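Copper chaperone PCu(A)C (Methylosinus trichosporium OB3b, PDB 6P1F) binds copper through its PCu(A)C domain and, as a copper chaperone, probably hands it on to partner proteins. Local coordinates at residues A[25-30]-A[84-89]; A[34-39]-A[70-75]; A[46-51]-A[89-94]. One frame throughout, in Å; residues are numbered along the deposited sequence.

Interaction 1 is the core contact: strands 24-33 and 73-89 pair in the middle of the domain and bury aliphatic side chains. Interaction 2 lies at the surface, its centre about 22 Å from that of interaction 1, beside the other end of the same strand pair. Proline rings, a leucine and one backbone bond make it up. Interaction 3 is partly buried and shares Ile-89 with interaction 1; Asp-88 OD2 and Arg-50 NE join the two in a salt bridge. Its chemistry is the most polar, with a lysine, an aspartate, a serine and a water. Interactions 2 and 3 do not touch and lie on opposite sides of the chain's centre.

Interaction 1 of 3, residues A[25-30]-A[84-89]; sequences AQLYML and VELVDI
Leu-27 and Val-84 lie side by side and point the same way, off one face of an antiparallel strand pair. Leu-27 CG, anti to the backbone N (chi1 176°), lies beside the carbonyl carbon, and its CD2 branch rests on Val-84 CG2 at 3.8 Å. Leu-86 fills the next position on this face, with CD2 4.2 Å from Leu-27 CB. Ala-25 is the low point of the row. Its small side chain receives the tip of Ile-89 from beyond the corner at Asp-88, with Ile-89 CD1 3.6 Å from Ala-25 CB. At the other end Met-29 CE reaches back to Val-84 CG2, 4.4 Å away.

Four backbone bonds fix this register: Ala-25 and Leu-86 exchange two, and so do Leu-27 and Val-84. Between them Gln-26 and Glu-85 form a non-hydrogen-bonded pair on the other face. Glu-85, a zinc ligand in another structure of this protein, salt-bridges Arg-24 through OE1. Gln-26 OE1 accepts from Tyr-28 OH at 2.7 Å.

Strand 24-33 also pairs with 8-16, and strand 73-89 with 49-55. Met-101 and Leu-103 of strand 98-105 pack on Leu-27 and Met-29, while Phe-54 and Val-52 of 49-55 meet Val-84 and Leu-86.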
loop_
_atom_site.group_PDB
_atom_site.type_symbol
_atom_site.label_atom_id
_atom_site.label_comp_id
_atom_site.label_asym_id
_atom_site.label_seq_id
_atom_site.Cartn_x
_atom_site.Cartn_y
_atom_site.Cartn_z
ATOM N N ALA A 25 7.171 -1.968 8.645
ATOM C CA ALA A 25 6.135 -0.982 8.970
ATOM C C ALA A 25 4.891 -1.312 8.179
ATOM O O ALA A 25 4.968 -2.030 7.180
ATOM C CB ALA A 25 6.629 0.439 8.646
ATOM N N GLN A 26 3.744 -0.806 8.614
ATOM C CA GLN A 26 2.498 -1.105 7.913
ATOM C C GLN A 26 2.058 0.092 7.114
ATOM O O GLN A 26 2.163 1.214 7.567
ATOM C CB GLN A 26 1.416 -1.518 8.883
ATOM C CG GLN A 26 1.753 -2.831 9.566
ATOM C CD GLN A 26 0.563 -3.494 10.220
ATOM O OE1 GLN A 26 -0.537 -2.923 10.316
ATOM N NE2 GLN A 26 0.773 -4.734 10.675
ATOM N N LEU A 27 1.587 -0.188 5.903
ATOM C CA LEU A 27 1.080 0.816 4.988
ATOM C C LEU A 27 -0.406 0.539 4.732
ATOM O O LEU A 27 -0.831 -0.599 4.682
ATOM C CB LEU A 27 1.871 0.794 3.684
ATOM C CG LEU A 27 1.392 1.744 2.578
ATOM C CD1 LEU A 27 2.566 2.377 1.810
ATOM C CD2 LEU A 27 0.438 1.022 1.674
ATOM N N TYR A 28 -1.200 1.605 4.589
ATOM C CA TYR A 28 -2.619 1.472 4.391
ATOM C C TYR A 28 -3.084 2.360 3.258
ATOM O O TYR A 28 -2.717 3.518 3.214
ATOM C CB TYR A 28 -3.376 1.862 5.663
ATOM C CG TYR A 28 -2.787 1.279 6.919
ATOM C CD1 TYR A 28 -3.116 -0.015 7.327
ATOM C CD2 TYR A 28 -1.890 2.014 7.676
ATOM C CE1 TYR A 28 -2.572 -0.534 8.495
ATOM C CE2 TYR A 28 -1.357 1.513 8.837
ATOM C CZ TYR A 28 -1.711 0.227 9.239
ATOM O OH TYR A 28 -1.202 -0.326 10.393
ATOM N N MET A 29 -3.832 1.813 2.317
ATOM C CA MET A 29 -4.368 2.630 1.240
ATOM C C MET A 29 -5.666 2.024 0.770
ATOM O O MET A 29 -5.838 0.811 0.808
ATOM C CB MET A 29 -3.384 2.709 0.069
ATOM C CG MET A 29 -2.977 1.330 -0.479
ATOM S SD MET A 29 -1.624 1.515 -1.700
ATOM C CE MET A 29 -1.215 -0.220 -2.011
ATOM N N LEU A 30 -6.572 2.869 0.301
ATOM C CA LEU A 30 -7.802 2.386 -0.309
ATOM C C LEU A 30 -7.535 2.175 -1.779
ATOM O O LEU A 30 -7.135 3.123 -2.466
ATOM C CB LEU A 30 -8.915 3.425 -0.079
ATOM C CG LEU A 30 -10.208 3.290 -0.886
ATOM C CD1 LEU A 30 -10.828 1.920 -0.725
ATOM C CD2 LEU A 30 -11.156 4.356 -0.348
ATOM N N VAL A 84 -0.702 -3.475 4.154
ATOM C CA VAL A 84 0.526 -3.885 3.521
ATOM C C VAL A 84 1.659 -3.863 4.533
ATOM O O VAL A 84 1.814 -2.878 5.237
ATOM C CB VAL A 84 0.886 -2.937 2.378
ATOM C CG1 VAL A 84 2.087 -3.477 1.598
ATOM C CG2 VAL A 84 -0.317 -2.704 1.482
ATOM N N GLU A 85 2.455 -4.922 4.610
ATOM C CA GLU A 85 3.668 -4.847 5.410
ATOM C C GLU A 85 4.840 -4.490 4.508
ATOM O O GLU A 85 5.038 -5.117 3.474
ATOM C CB GLU A 85 3.944 -6.168 6.130
ATOM C CG GLU A 85 3.134 -6.323 7.385
ATOM C CD GLU A 85 3.967 -6.861 8.520
ATOM O OE1 GLU A 85 4.080 -8.100 8.605
ATOM O OE2 GLU A 85 4.515 -6.047 9.305
ATOM N N LEU A 86 5.565 -3.435 4.870
ATOM C CA LEU A 86 6.814 -3.055 4.197
ATOM C C LEU A 86 7.945 -3.756 4.909
ATOM O O LEU A 86 8.092 -3.613 6.121
ATOM C CB LEU A 86 7.021 -1.540 4.254
ATOM C CG LEU A 86 5.805 -0.737 3.787
ATOM C CD1 LEU A 86 6.088 0.784 3.889
ATOM C CD2 LEU A 86 5.378 -1.145 2.386
ATOM N N VAL A 87 8.715 -4.533 4.163
ATOM C CA VAL A 87 9.667 -5.469 4.728
ATOM C C VAL A 87 11.094 -5.042 4.416
ATOM O O VAL A 87 11.391 -4.720 3.259
ATOM C CB VAL A 87 9.416 -6.881 4.146
ATOM C CG1 VAL A 87 10.445 -7.900 4.682
ATOM C CG2 VAL A 87 7.984 -7.331 4.450
ATOM N N ASP A 88 11.960 -5.104 5.425
ATOM C CA ASP A 88 13.386 -4.751 5.294
ATOM C C ASP A 88 13.552 -3.325 4.807
ATOM O O ASP A 88 14.159 -3.052 3.780
ATOM C CB ASP A 88 14.117 -5.755 4.382
ATOM C CG ASP A 88 14.142 -7.162 4.969
ATOM O OD1 ASP A 88 13.941 -7.321 6.196
ATOM O OD2 ASP A 88 14.376 -8.114 4.208
ATOM N N ILE A 89 13.032 -2.410 5.616
ATOM C CA ILE A 89 13.157 -0.990 5.372
ATOM C C ILE A 89 14.594 -0.535 5.591
ATOM O O ILE A 89 15.162 -0.776 6.658
ATOM C CB ILE A 89 12.203 -0.219 6.272
ATOM C CG1 ILE A 89 10.736 -0.542 5.924
ATOM C CG2 ILE A 89 12.483 1.271 6.200
ATOM C CD1 ILE A 89 9.762 -0.103 7.036
#

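Interaction 2 of 3, residues A[34-39]-A[70-75]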
loop_
_atom_site.group_PDB
_atom_site.type_symbol
_atom_site.label_atom_id
_atom_site.label_comp_id
_atom_site.label_asym_id
_atom_site.label_seq_id
_atom_site.Cartn_x
_atom_site.Cartn_y
_atom_site.Cartn_z
ATOM N N SER A 34 -12.268 0.390 -10.732
ATOM C CA SER A 34 -13.530 0.739 -11.362
ATOM C C SER A 34 -13.713 0.099 -12.726
ATOM O O SER A 34 -14.707 0.381 -13.388
ATOM C CB SER A 34 -13.660 2.257 -11.511
ATOM O OG SER A 34 -13.828 2.784 -10.227
ATOM N N ALA A 35 -12.785 -0.756 -13.151
ATOM C CA ALA A 35 -12.953 -1.476 -14.428
ATOM C C ALA A 35 -13.968 -2.610 -14.323
ATOM O O ALA A 35 -14.181 -3.188 -13.252
ATOM C CB ALA A 35 -11.608 -2.059 -14.923
ATOM N N ASP A 36 -14.562 -2.938 -15.464
ATOM C CA ASP A 36 -15.443 -4.090 -15.613
ATOM C C ASP A 36 -14.669 -5.381 -15.755
ATOM O O ASP A 36 -15.266 -6.412 -16.045
ATOM C CB ASP A 36 -16.295 -3.968 -16.881
ATOM C CG ASP A 36 -17.372 -2.955 -16.762
ATOM O OD1 ASP A 36 -17.635 -2.528 -15.621
ATOM O OD2 ASP A 36 -17.957 -2.603 -17.813
ATOM N N ARG A 37 -13.346 -5.287 -15.657
ATOM C CA ARG A 37 -12.430 -6.427 -15.813
ATOM C C ARG A 37 -11.505 -6.391 -14.606
ATOM O O ARG A 37 -11.337 -5.341 -13.988
ATOM C CB ARG A 37 -11.609 -6.339 -17.109
ATOM C CG ARG A 37 -12.383 -5.884 -18.341
ATOM C CD ARG A 37 -12.552 -7.016 -19.348
ATOM N NE ARG A 37 -11.275 -7.475 -19.893
ATOM C CZ ARG A 37 -11.011 -8.737 -20.224
ATOM N NH1 ARG A 37 -11.938 -9.681 -20.064
ATOM N NH2 ARG A 37 -9.817 -9.059 -20.710
ATOM N N PRO A 38 -10.934 -7.540 -14.227
ATOM C CA PRO A 38 -10.100 -7.524 -13.039
ATOM C C PRO A 38 -8.752 -6.873 -13.324
ATOM O O PRO A 38 -8.368 -6.658 -14.475
ATOM C CB PRO A 38 -9.915 -9.028 -12.700
ATOM C CG PRO A 38 -10.116 -9.717 -14.016
ATOM C CD PRO A 38 -11.148 -8.900 -14.760
ATOM N N ASP A 39 -8.062 -6.504 -12.258
ATOM C CA ASP A 39 -6.696 -6.033 -12.382
ATOM C C ASP A 39 -5.892 -6.740 -11.281
ATOM O O ASP A 39 -6.440 -7.507 -10.499
ATOM C CB ASP A 39 -6.599 -4.491 -12.233
ATOM C CG ASP A 39 -5.403 -3.895 -12.971
ATOM O OD1 ASP A 39 -4.366 -4.555 -13.117
ATOM O OD2 ASP A 39 -5.496 -2.713 -13.383
ATOM N N PRO A 70 -10.868 -7.906 -8.269
ATOM C CA PRO A 70 -12.034 -8.207 -9.107
ATOM C C PRO A 70 -12.558 -6.938 -9.767
ATOM O O PRO A 70 -12.272 -5.841 -9.271
ATOM C CB PRO A 70 -13.062 -8.753 -8.116
ATOM C CG PRO A 70 -12.261 -9.279 -6.997
ATOM C CD PRO A 70 -11.002 -8.457 -6.907
ATOM N N PRO A 71 -13.338 -7.091 -10.832
ATOM C CA PRO A 71 -14.020 -5.926 -11.407
ATOM C C PRO A 71 -14.861 -5.229 -10.336
ATOM O O PRO A 71 -15.411 -5.886 -9.454
ATOM C CB PRO A 71 -14.922 -6.530 -12.483
ATOM C CG PRO A 71 -14.412 -7.917 -12.709
ATOM C CD PRO A 71 -13.748 -8.364 -11.451
ATOM N N LEU A 72 -14.948 -3.901 -10.426
ATOM C CA LEU A 72 -15.860 -3.113 -9.589
ATOM C C LEU A 72 -15.712 -3.447 -8.120
ATOM O O LEU A 72 -16.699 -3.755 -7.439
ATOM C CB LEU A 72 -17.302 -3.333 -10.021
ATOM C CG LEU A 72 -17.571 -3.112 -11.510
ATOM C CD1 LEU A 72 -19.052 -3.308 -11.777
ATOM C CD2 LEU A 72 -17.164 -1.707 -11.877
ATOM N N SER A 73 -14.470 -3.419 -7.646
ATOM C CA SER A 73 -14.160 -3.800 -6.270
ATOM C C SER A 73 -13.218 -2.822 -5.634
ATOM O O SER A 73 -12.650 -1.918 -6.284
ATOM C CB SER A 73 -13.525 -5.212 -6.196
ATOM O OG SER A 73 -12.198 -5.180 -6.685
ATOM N N ARG A 74 -13.075 -2.979 -4.323
ATOM C CA ARG A 74 -12.123 -2.167 -3.593
ATOM C C ARG A 74 -11.488 -2.976 -2.475
ATOM O O ARG A 74 -12.042 -3.984 -1.993
ATOM C CB ARG A 74 -12.801 -0.931 -3.033
ATOM C CG ARG A 74 -13.797 -1.257 -1.940
ATOM C CD ARG A 74 -14.293 0.026 -1.284
ATOM N NE ARG A 74 -14.764 0.949 -2.312
ATOM C CZ ARG A 74 -14.921 2.263 -2.149
ATOM N NH1 ARG A 74 -14.614 2.830 -0.981
ATOM N NH2 ARG A 74 -15.343 3.002 -3.165
ATOM N N VAL A 75 -10.298 -2.554 -2.100
ATOM C CA VAL A 75 -9.636 -3.031 -0.899
ATOM C C VAL A 75 -9.521 -1.861 0.055
ATOM O O VAL A 75 -8.894 -0.850 -0.278
ATOM C CB VAL A 75 -8.257 -3.613 -1.199
ATOM C CG1 VAL A 75 -7.549 -4.011 0.096
ATOM C CG2 VAL A 75 -8.396 -4.816 -2.144
#
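A G1 beta bulge lies at this surface contact: Leu-72 and Ser-73 both face Asn-33, at the entry to strand 73-89. The backbone of Leu-72 is left-handed helical, as usual for the first residue of such a bulge. The turn 70-72 packs here against the loop 34-39.

One backbone bond joins the two segments. Leu-72 N donates to Ala-35 O at 3.0 Å, nearly along the C=O axis but with a bent N-H angle of 139°. The same oxygen has Pro-71 CA at 3.3 Å.

Around this bond the contact is a matter of shape. Pro-71 sets its ring against the backbone of the loop. Its CB lies 3.5 Å from the carbonyl carbon of Asp-36, and its CG sits near Asp-36 O and the carbonyl carbon of Arg-37. The ring of Pro-38 continues the row. The two rings lie side by side and point the same way, with Pro-38 CD 4.0 Å from Pro-71 CG.

Leu-72 covers the other part of the loop. Its first torsion (chi1 -53°) sets CG beside the backbone N, 3.8 Å from Ala-35 O. Leu-72 CD2 touches Ser-34 O at 3.6 Å and also packs on Ala-35 O. Asp-36 runs alongside this side chain, with OD1 3.9 Å from Leu-72 CD2. That is a packing contact between a carboxylate oxygen and a methyl group.

Within the turn, Ser-73 OG donates to Pro-70 O at 2.7 Å, from a position tilted out of the carbonyl plane. Asn-33 ND2 serves both segments, bonding to Pro-70 O and Arg-37 O.

The contact lies away from the metal sites. Loop 34-39 links strands 24-33 and 39-45, while residues 70-72 link strand 67-69 to strand 73-89. Tyr-68 of strand 67-69 touches Pro-38, and Asp-39 pairs through its backbone with Leu-69.

Interaction 3 of 3, residues A[46-51]-A[89-94]; sequences SADFRS and ISKMNP
Asp-48 and Lys-91 meet where two turns of the beta fold come together, one leading into strand 49-55 and the other leaving strand 73-89. The first turn contains an ST turn: Ser-46 OG accepts from Asp-48 N at 2.9 Å. Just beyond, Arg-50 and Ser-51 face Val-87 in a classic beta bulge.

Three hydrogen bonds converge on Asp-48 O, two from backbone N atoms and one from the hydroxyl of Ser-90. Ser-90 N donates at 2.7 Å, with an N-H angle of 158°. The bonds from Lys-91 N and Ser-90 OG are weak. The serine hydroxyl is brought there by its first torsion, which places OG between the backbone N and the carbonyl carbon (chi1 46°).

The charged pair is less direct. The side chains of Asp-48 and Lys-91 cross at about a right angle. Asp-48 OD1 lies against the lysine chain, 3.1 Å from CE, and its salt bridge to NZ is long at 3.7 Å. The bend at the end of the lysine chain (chi4 -47°) turns NZ to Ala-47 O. This bond is 3.2 Å, and NZ stands above the carbonyl plane. An alanine in place of Asp-48 would probably leave Lys-91 NZ without its charged mate and water 1 without the acceptor that ties it to this turn.

Apolar contact is small. Phe-49 CB packs on Ile-89 CG1, while one face of the Phe-49 ring carries Ser-46 CB, offset toward the rim. Met-101 of strand 98-105 also touches this phenylalanine, and Ala-99 of that strand touches Asp-48.

One water completes the junction. Water 1 donates to Asp-48 OD2 at 2.7 Å and accepts from Asn-93 N at 3.0 Å.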
loop_
_atom_site.group_PDB
_atom_site.type_symbol
_atom_site.label_atom_id
_atom_site.label_comp_id
_atom_site.label_asym_id
_atom_site.label_seq_id
_atom_site.Cartn_x
_atom_site.Cartn_y
_atom_site.Cartn_z
ATOM N N SER A 46 10.383 0.528 -4.630
ATOM C CA SER A 46 10.917 1.568 -3.790
ATOM C C SER A 46 12.340 1.249 -3.406
ATOM O O SER A 46 12.684 0.085 -3.208
ATOM C CB SER A 46 10.099 1.714 -2.518
ATOM O OG SER A 46 10.679 2.706 -1.686
ATOM N N ALA A 47 13.148 2.297 -3.267
ATOM C CA ALA A 47 14.513 2.127 -2.809
ATOM C C ALA A 47 14.541 2.105 -1.278
ATOM O O ALA A 47 15.595 1.895 -0.682
ATOM C CB ALA A 47 15.404 3.243 -3.354
ATOM N N ASP A 48 13.386 2.330 -0.653
ATOM C CA ASP A 48 13.301 2.426 0.801
ATOM C C ASP A 48 13.230 1.056 1.456
ATOM O O ASP A 48 13.590 0.927 2.616
ATOM C CB ASP A 48 12.075 3.245 1.253
ATOM C CG ASP A 48 12.187 4.732 0.924
ATOM O OD1 ASP A 48 13.271 5.180 0.511
ATOM O OD2 ASP A 48 11.182 5.457 1.100
ATOM N N PHE A 49 12.750 0.046 0.732
ATOM C CA PHE A 49 12.507 -1.263 1.353
ATOM C C PHE A 49 12.602 -2.378 0.336
ATOM O O PHE A 49 12.525 -2.172 -0.883
ATOM C CB PHE A 49 11.132 -1.287 2.070
ATOM C CG PHE A 49 9.993 -0.765 1.241
ATOM C CD1 PHE A 49 9.303 -1.582 0.365
ATOM C CD2 PHE A 49 9.597 0.570 1.356
ATOM C CE1 PHE A 49 8.243 -1.091 -0.414
ATOM C CE2 PHE A 49 8.531 1.064 0.586
ATOM C CZ PHE A 49 7.874 0.217 -0.312
ATOM N N ARG A 50 12.820 -3.591 0.823
ATOM C CA ARG A 50 13.041 -4.713 -0.078
ATOM C C ARG A 50 11.769 -5.209 -0.732
ATOM O O ARG A 50 11.734 -5.494 -1.928
ATOM C CB ARG A 50 13.692 -5.879 0.688
ATOM C CG ARG A 50 14.150 -7.034 -0.242
ATOM C CD ARG A 50 14.273 -8.407 0.476
ATOM N NE ARG A 50 15.184 -8.397 1.620
ATOM C CZ ARG A 50 16.502 -8.617 1.549
ATOM N NH1 ARG A 50 17.092 -8.879 0.388
ATOM N NH2 ARG A 50 17.242 -8.578 2.648
ATOM N N SER A 51 10.720 -5.389 0.052
ATOM C CA SER A 51 9.562 -6.045 -0.508
ATOM C C SER A 51 8.335 -5.712 0.285
ATOM O O SER A 51 8.418 -5.001 1.289
ATOM C CB SER A 51 9.763 -7.560 -0.550
ATOM O OG SER A 51 10.020 -8.050 0.747
ATOM N N ILE A 89 13.032 -2.410 5.616
ATOM C CA ILE A 89 13.157 -0.990 5.372
ATOM C C ILE A 89 14.594 -0.535 5.591
ATOM O O ILE A 89 15.162 -0.776 6.658
ATOM C CB ILE A 89 12.203 -0.219 6.272
ATOM C CG1 ILE A 89 10.736 -0.542 5.924
ATOM C CG2 ILE A 89 12.483 1.271 6.200
ATOM C CD1 ILE A 89 9.762 -0.103 7.036
ATOM N N SER A 90 15.193 0.117 4.594
ATOM C CA SER A 90 16.550 0.628 4.791
ATOM C C SER A 90 16.527 2.105 5.152
ATOM O O SER A 90 17.425 2.595 5.835
ATOM C CB SER A 90 17.415 0.373 3.555
ATOM O OG SER A 90 16.716 0.726 2.378
ATOM N N LYS A 91 15.486 2.808 4.719
ATOM C CA LYS A 91 15.355 4.219 5.047
ATOM C C LYS A 91 13.890 4.642 5.008
ATOM O O LYS A 91 13.088 4.093 4.241
ATOM C CB LYS A 91 16.194 5.071 4.082
ATOM C CG LYS A 91 15.802 4.975 2.631
ATOM C CD LYS A 91 16.283 6.213 1.847
ATOM C CE LYS A 91 16.299 5.969 0.340
ATOM N NZ LYS A 91 16.948 4.672 -0.014
ATOM N N MET A 92 13.531 5.597 5.851
ATOM C CA MET A 92 12.176 6.123 5.822
ATOM C C MET A 92 12.200 7.601 6.180
ATOM O O MET A 92 12.872 8.012 7.123
ATOM C CB MET A 92 11.259 5.338 6.782
ATOM C CG MET A 92 9.768 5.698 6.705
ATOM S SD MET A 92 9.028 5.525 5.075
ATOM C CE MET A 92 9.171 3.741 4.796
ATOM N N ASN A 93 11.486 8.410 5.413
ATOM C CA ASN A 93 11.427 9.819 5.724
ATOM C C ASN A 93 10.764 10.041 7.092
ATOM O O ASN A 93 10.067 9.155 7.622
ATOM C CB ASN A 93 10.694 10.571 4.582
ATOM C CG ASN A 93 11.580 10.800 3.367
ATOM O OD1 ASN A 93 12.799 10.887 3.492
ATOM N ND2 ASN A 93 10.971 10.878 2.173
ATOM N N PRO A 94 10.966 11.226 7.686
ATOM C CA PRO A 94 10.366 11.547 8.976
ATOM C C PRO A 94 8.861 11.553 8.954
ATOM O O PRO A 94 8.229 11.727 7.901
ATOM C CB PRO A 94 10.863 12.978 9.259
ATOM C CG PRO A 94 12.076 13.129 8.465
ATOM C CD PRO A 94 11.914 12.271 7.244
HETATM O O HOH W 1 10.857 7.719 2.602
#